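Local structure of fusion DH (Streptomyces sp. MJ635-86F5, 6K97) at residues Glu215-Arg221 with Ala232-Ala238. The protein is an engineered fusion of the two halves of a split dehydratase domain, which probably dehydrates polyketide intermediates during biosynthesis of the macrolactam cremimycin. Numbering follows the deposited sequence.
Sequences ETFRGLR and ADVEVGA. With SO4 (sulfate ion), chain C.
Leu220 and Val234 face each other as an antiparallel, non-hydrogen-bonded pair at the open end of the beta hairpin formed by strands 220-226 and 229-235. This hairpin lies in what is predicted to be the C-terminal hotdog of the double-hotdog dehydratase fold, which puts the contact within one part of the engineered fusion. Two backbone bonds flank the pair: Glu235 N gives its hydrogen to Gly219 O at 3.0 Å, and Arg221 N reaches Asp233 O at 3.0 Å. Gly219 O also takes a CA-H...O contact from Val234. On the buried face, with CG anti to the backbone N (chi1 180°), Leu220 carries its CD1 against Ala232 CB at 3.7 Å. Leu202 of helix 199-208 packs on Leu220, while Leu254 and Ala257 of helix 252-266 cover Val234.

Beyond the strands the two backbones stay close at Gly237. With no side chain, this residue lies directly against the 3-10 turn at 215-216, Gly237 CA 3.4 Å from Glu215 O; in return, its own O receives the CA-H of Thr216. The Gly237 N to Thr216 O hydrogen bond is weak.

The solvent side is looser at Arg221: bent at chi2 and chi3, it lays its aliphatic part beside Glu235, with Arg221 CG 4.3 Å from Glu235 CB, but its NE does not pair with that carboxylate. Asp233 turns its carboxylate away to a salt bridge with Arg293. The close exception on this exposed rim is Glu215, whose extended chain lies along Ala238, Glu215 CD 3.5 Å from Ala238 CB. A sulfate, probably from the crystallisation liquor, sits at the edge of the Arg218 guanidinium: NH1 and NH2 donate almost straight to O2 and O4, and Glu215 N donates a hydrogen bond to sulfate O1 at 3.0 Å.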
# COMPACT_ATOMS: atom_id res chain seq x y z
N GLU A 215 7.17 31.81 -11.07
CA GLU A 215 6.09 32.19 -11.94
C GLU A 215 4.82 31.38 -11.69
O GLU A 215 3.70 31.93 -11.67
CB GLU A 215 6.53 32.16 -13.40
CG GLU A 215 5.60 33.01 -14.25
CD GLU A 215 5.99 33.07 -15.71
OE1 GLU A 215 7.15 32.65 -16.06
OE2 GLU A 215 5.12 33.54 -16.49
N THR A 216 4.97 30.09 -11.47
CA THR A 216 3.79 29.26 -11.27
C THR A 216 2.97 29.61 -10.04
O THR A 216 1.75 29.36 -9.99
CB THR A 216 4.13 27.77 -11.11
OG1 THR A 216 4.93 27.33 -12.21
CG2 THR A 216 2.82 26.97 -11.10
N PHE A 217 3.66 30.13 -9.01
CA PHE A 217 3.03 30.47 -7.76
C PHE A 217 2.74 31.94 -7.63
O PHE A 217 2.34 32.36 -6.59
CB PHE A 217 3.84 29.97 -6.57
CG PHE A 217 3.70 28.50 -6.36
CD1 PHE A 217 4.38 27.61 -7.17
CD2 PHE A 217 2.85 28.01 -5.39
CE1 PHE A 217 4.22 26.25 -7.02
CE2 PHE A 217 2.68 26.65 -5.24
CZ PHE A 217 3.38 25.77 -6.06
N ARG A 218 2.86 32.71 -8.69
CA ARG A 218 2.46 34.12 -8.62
C ARG A 218 1.10 34.20 -9.31
O ARG A 218 0.96 34.85 -10.33
CB ARG A 218 3.47 35.02 -9.30
CG ARG A 218 4.75 35.17 -8.54
CD ARG A 218 5.44 36.49 -8.86
NE ARG A 218 5.87 36.48 -10.26
CZ ARG A 218 7.01 35.96 -10.71
NH1 ARG A 218 7.88 35.33 -9.91
NH2 ARG A 218 7.29 36.00 -12.00
N GLY A 219 0.11 33.56 -8.72
CA GLY A 219 -1.21 33.42 -9.33
C GLY A 219 -2.24 34.44 -8.91
O GLY A 219 -3.29 34.51 -9.49
N LEU A 220 -1.92 35.30 -7.94
CA LEU A 220 -2.82 36.40 -7.58
C LEU A 220 -2.80 37.49 -8.66
O LEU A 220 -1.92 38.27 -8.68
CB LEU A 220 -2.42 36.97 -6.21
CG LEU A 220 -3.24 38.14 -5.66
CD1 LEU A 220 -4.67 37.74 -5.38
CD2 LEU A 220 -2.64 38.74 -4.39
N ARG A 221 -3.80 37.53 -9.53
CA ARG A 221 -3.86 38.53 -10.61
C ARG A 221 -4.42 39.92 -10.18
O ARG A 221 -4.07 40.92 -10.78
CB ARG A 221 -4.72 38.04 -11.81
CG ARG A 221 -4.34 36.82 -12.67
CD ARG A 221 -2.93 36.22 -12.74
NE ARG A 221 -1.81 37.12 -12.59
CZ ARG A 221 -0.54 36.72 -12.46
NH1 ARG A 221 -0.23 35.42 -12.49
NH2 ARG A 221 0.43 37.62 -12.31
N ALA A 232 -10.25 38.28 -4.17
CA ALA A 232 -9.10 38.01 -5.01
C ALA A 232 -9.45 37.25 -6.28
O ALA A 232 -10.20 36.27 -6.22
CB ALA A 232 -8.10 37.21 -4.21
N ASP A 233 -8.92 37.67 -7.42
CA ASP A 233 -8.93 36.85 -8.61
C ASP A 233 -7.59 36.12 -8.67
O ASP A 233 -6.54 36.76 -8.66
CB ASP A 233 -9.15 37.68 -9.87
CG ASP A 233 -10.57 38.16 -10.02
OD1 ASP A 233 -11.38 38.01 -9.08
OD2 ASP A 233 -10.90 38.67 -11.10
N VAL A 234 -7.64 34.79 -8.72
CA VAL A 234 -6.45 33.98 -8.84
C VAL A 234 -6.58 33.08 -10.06
O VAL A 234 -7.67 32.73 -10.50
CB VAL A 234 -6.16 33.15 -7.56
CG1 VAL A 234 -6.11 34.05 -6.36
CG2 VAL A 234 -7.23 32.10 -7.30
N GLU A 235 -5.43 32.73 -10.61
CA GLU A 235 -5.32 31.89 -11.79
C GLU A 235 -4.00 31.12 -11.64
O GLU A 235 -3.24 31.41 -10.75
CB GLU A 235 -5.35 32.71 -13.07
CG GLU A 235 -6.09 31.96 -14.18
CD GLU A 235 -6.40 32.82 -15.39
OE1 GLU A 235 -5.88 33.97 -15.47
OE2 GLU A 235 -7.15 32.32 -16.27
N VAL A 236 -3.77 30.07 -12.43
CA VAL A 236 -2.51 29.34 -12.32
C VAL A 236 -1.46 30.10 -13.13
O VAL A 236 -1.62 30.30 -14.35
CB VAL A 236 -2.63 27.89 -12.86
CG1 VAL A 236 -1.32 27.14 -12.68
CG2 VAL A 236 -3.75 27.16 -12.15
N GLY A 237 -0.39 30.52 -12.46
CA GLY A 237 0.70 31.25 -13.11
C GLY A 237 1.49 30.35 -14.05
O GLY A 237 1.60 29.15 -13.81
N ALA A 238 2.00 30.91 -15.14
CA ALA A 238 2.81 30.16 -16.12
C ALA A 238 2.21 28.81 -16.50
O ALA A 238 2.80 27.75 -16.22
CB ALA A 238 4.23 29.99 -15.59
S SO4 C . 10.52 33.63 -12.11
O1 SO4 C . 9.93 32.26 -12.05
O2 SO4 C . 10.44 34.29 -10.78
O3 SO4 C . 11.96 33.53 -12.47
O4 SO4 C . 9.82 34.50 -13.12